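PDB 4Z9E: DNA/RNA-binding protein Alba, which probably binds double-stranded DNA tightly but without sequence specificity and takes part in its compaction, and probably binds RNA as well. Local coordinates for residues K31-A36 / S82-L87. Numbering follows the deposited sequence.
Sequences KIIIKA and SIEITL
Ile34 and Ile85 face each other as a hydrogen-bonded pair of antiparallel strands, each N-H meeting the other's carbonyl oxygen. From Ile34 N to Ile85 O is 2.7 Å, and the N-H points almost straight at its acceptor (172°). Ile32 with Leu87 and Ala36 with Ile83 repeat this double link, giving six backbone bonds. The side chains of all three pairs share the tightly packed face: Ile32 and Leu87 touch helix 14-25, Ile34, Ala36 and Ile83 touch helix 41-55, and Ile85 packs on Tyr61 and on Leu66 of the second subunit. There the side chains of Ile34 and Leu87 cross, their CD1 atoms 3.8 Å apart. Branched, apolar residues suit this place, filling the space between sheet and helices, whereas the small Ala36 lets Ala44 of helix 41-55 come close.

The opposite face is more open and mixed in character, with Ile33, Lys35 and Glu84 partly exposed though Thr86 is buried. Ile33 lies beside Thr86, pointing the same way, and its CD1 rests 3.3 Å from Thr86 OG1. Its other branch, CG2, meets Glu84 CG at 3.6 Å, where this methylene offers apolar surface, while Glu84 OE1 reaches a weak, long ion pair with Arg65. The flexible chain of Lys35 starts with CG anti to its backbone N (chi1 -177°) and bends across the neighbouring strand, bringing CE 3.2 Å from Ile83 O and 3.3 Å from Ser82 OG. Its ammonium forms a salt bridge with Glu69 on strand 60-69. An alanine in place of Lys35 would probably leave Glu69 without this counter-charge and remove the chain that lies over Ile83 O and beside Ser82 OG.

Strands 31-37 and 80-88 are the central pair of the four-stranded mixed sheet, ordered 6-8, 31-37, 80-88, 60-69 and backed by two helices, that characterises the Alba fold.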
loop_
_atom_site.group_PDB
_atom_site.type_symbol
_atom_site.label_atom_id
_atom_site.label_comp_id
_atom_site.label_asym_id
_atom_site.label_seq_id
_atom_site.Cartn_x
_atom_site.Cartn_y
_atom_site.Cartn_z
ATOM N N LYS A 31 11.016 -16.761 2.693
ATOM C CA LYS A 31 9.965 -15.737 2.712
ATOM C C LYS A 31 10.317 -14.642 3.709
ATOM O O LYS A 31 10.784 -14.936 4.804
ATOM C CB LYS A 31 8.626 -16.324 3.179
ATOM C CG LYS A 31 7.971 -17.360 2.277
ATOM C CD LYS A 31 7.555 -16.769 0.932
ATOM C CE LYS A 31 6.836 -17.799 0.059
ATOM N NZ LYS A 31 7.804 -18.674 -0.680
ATOM N N ILE A 32 10.079 -13.386 3.338
ATOM C CA ILE A 32 10.097 -12.282 4.293
ATOM C C ILE A 32 8.773 -11.514 4.229
ATOM O O ILE A 32 8.210 -11.315 3.142
ATOM C CB ILE A 32 11.302 -11.351 4.079
ATOM C CG1 ILE A 32 12.558 -11.977 4.679
ATOM C CG2 ILE A 32 11.106 -9.990 4.737
ATOM C CD1 ILE A 32 13.279 -12.905 3.727
ATOM N N ILE A 33 8.280 -11.141 5.414
ATOM C CA ILE A 33 7.063 -10.381 5.585
ATOM C C ILE A 33 7.396 -8.975 6.055
ATOM O O ILE A 33 7.993 -8.785 7.118
ATOM C CB ILE A 33 6.185 -10.982 6.704
ATOM C CG1 ILE A 33 5.898 -12.482 6.483
ATOM C CG2 ILE A 33 4.935 -10.129 6.922
ATOM C CD1 ILE A 33 4.803 -12.806 5.487
ATOM N N ILE A 34 6.958 -7.984 5.297
ATOM C CA ILE A 34 7.055 -6.610 5.745
ATOM C C ILE A 34 5.654 -6.136 6.137
ATOM O O ILE A 34 4.696 -6.322 5.378
ATOM C CB ILE A 34 7.614 -5.716 4.622
ATOM C CG1 ILE A 34 8.986 -6.232 4.177
ATOM C CG2 ILE A 34 7.671 -4.267 5.075
ATOM C CD1 ILE A 34 9.349 -5.864 2.753
ATOM N N LYS A 35 5.546 -5.499 7.297
ATOM C CA LYS A 35 4.261 -5.107 7.866
ATOM C C LYS A 35 4.305 -3.667 8.350
ATOM O O LYS A 35 5.255 -3.271 8.998
ATOM C CB LYS A 35 3.892 -6.048 9.027
ATOM C CG LYS A 35 2.532 -5.788 9.664
ATOM C CD LYS A 35 1.383 -6.547 8.981
ATOM C CE LYS A 35 0.085 -5.726 8.924
ATOM N NZ LYS A 35 -0.263 -5.026 10.200
ATOM N N ALA A 36 3.273 -2.883 8.029
ATOM C CA ALA A 36 3.166 -1.509 8.494
ATOM C C ALA A 36 1.705 -1.063 8.630
ATOM O O ALA A 36 0.819 -1.643 8.009
ATOM C CB ALA A 36 3.900 -0.573 7.534
ATOM N N SER A 82 -3.628 -1.325 7.296
ATOM C CA SER A 82 -2.401 -2.067 7.439
ATOM C C SER A 82 -2.038 -2.799 6.138
ATOM O O SER A 82 -2.920 -3.140 5.325
ATOM C CB SER A 82 -2.503 -3.036 8.622
ATOM O OG SER A 82 -2.841 -4.325 8.172
ATOM N N ILE A 83 -0.744 -3.026 5.938
ATOM C CA ILE A 83 -0.274 -3.768 4.775
ATOM C C ILE A 83 0.682 -4.832 5.268
ATOM O O ILE A 83 1.393 -4.638 6.253
ATOM C CB ILE A 83 0.363 -2.866 3.694
ATOM C CG1 ILE A 83 0.660 -3.657 2.421
ATOM C CG2 ILE A 83 1.644 -2.251 4.202
ATOM C CD1 ILE A 83 1.075 -2.806 1.231
ATOM N N GLU A 84 0.641 -5.970 4.589
ATOM C CA GLU A 84 1.558 -7.057 4.804
ATOM C C GLU A 84 2.050 -7.408 3.411
ATOM O O GLU A 84 1.239 -7.742 2.534
ATOM C CB GLU A 84 0.823 -8.223 5.455
ATOM C CG GLU A 84 1.614 -9.503 5.639
ATOM C CD GLU A 84 0.745 -10.663 6.138
ATOM O OE1 GLU A 84 -0.079 -10.454 7.071
ATOM O OE2 GLU A 84 0.878 -11.792 5.601
ATOM N N ILE A 85 3.364 -7.273 3.201
ATOM C CA ILE A 85 4.026 -7.602 1.920
ATOM C C ILE A 85 4.962 -8.801 2.099
ATOM O O ILE A 85 5.896 -8.768 2.922
ATOM C CB ILE A 85 4.843 -6.411 1.353
ATOM C CG1 ILE A 85 4.007 -5.140 1.278
ATOM C CG2 ILE A 85 5.383 -6.720 -0.031
ATOM C CD1 ILE A 85 4.842 -3.876 1.189
ATOM N N THR A 86 4.710 -9.853 1.323
ATOM C CA THR A 86 5.528 -11.063 1.348
ATOM C C THR A 86 6.492 -11.086 0.171
ATOM O O THR A 86 6.059 -11.048 -0.968
ATOM C CB THR A 86 4.651 -12.340 1.281
ATOM O OG1 THR A 86 3.725 -12.316 2.360
ATOM C CG2 THR A 86 5.487 -13.609 1.385
ATOM N N LEU A 87 7.786 -11.194 0.455
ATOM C CA LEU A 87 8.785 -11.362 -0.593
ATOM C C LEU A 87 9.412 -12.755 -0.604
ATOM O O LEU A 87 9.517 -13.416 0.452
ATOM C CB LEU A 87 9.882 -10.322 -0.404
ATOM C CG LEU A 87 9.486 -8.842 -0.401
ATOM C CD1 LEU A 87 10.704 -7.965 -0.120
ATOM C CD2 LEU A 87 8.860 -8.464 -1.737
#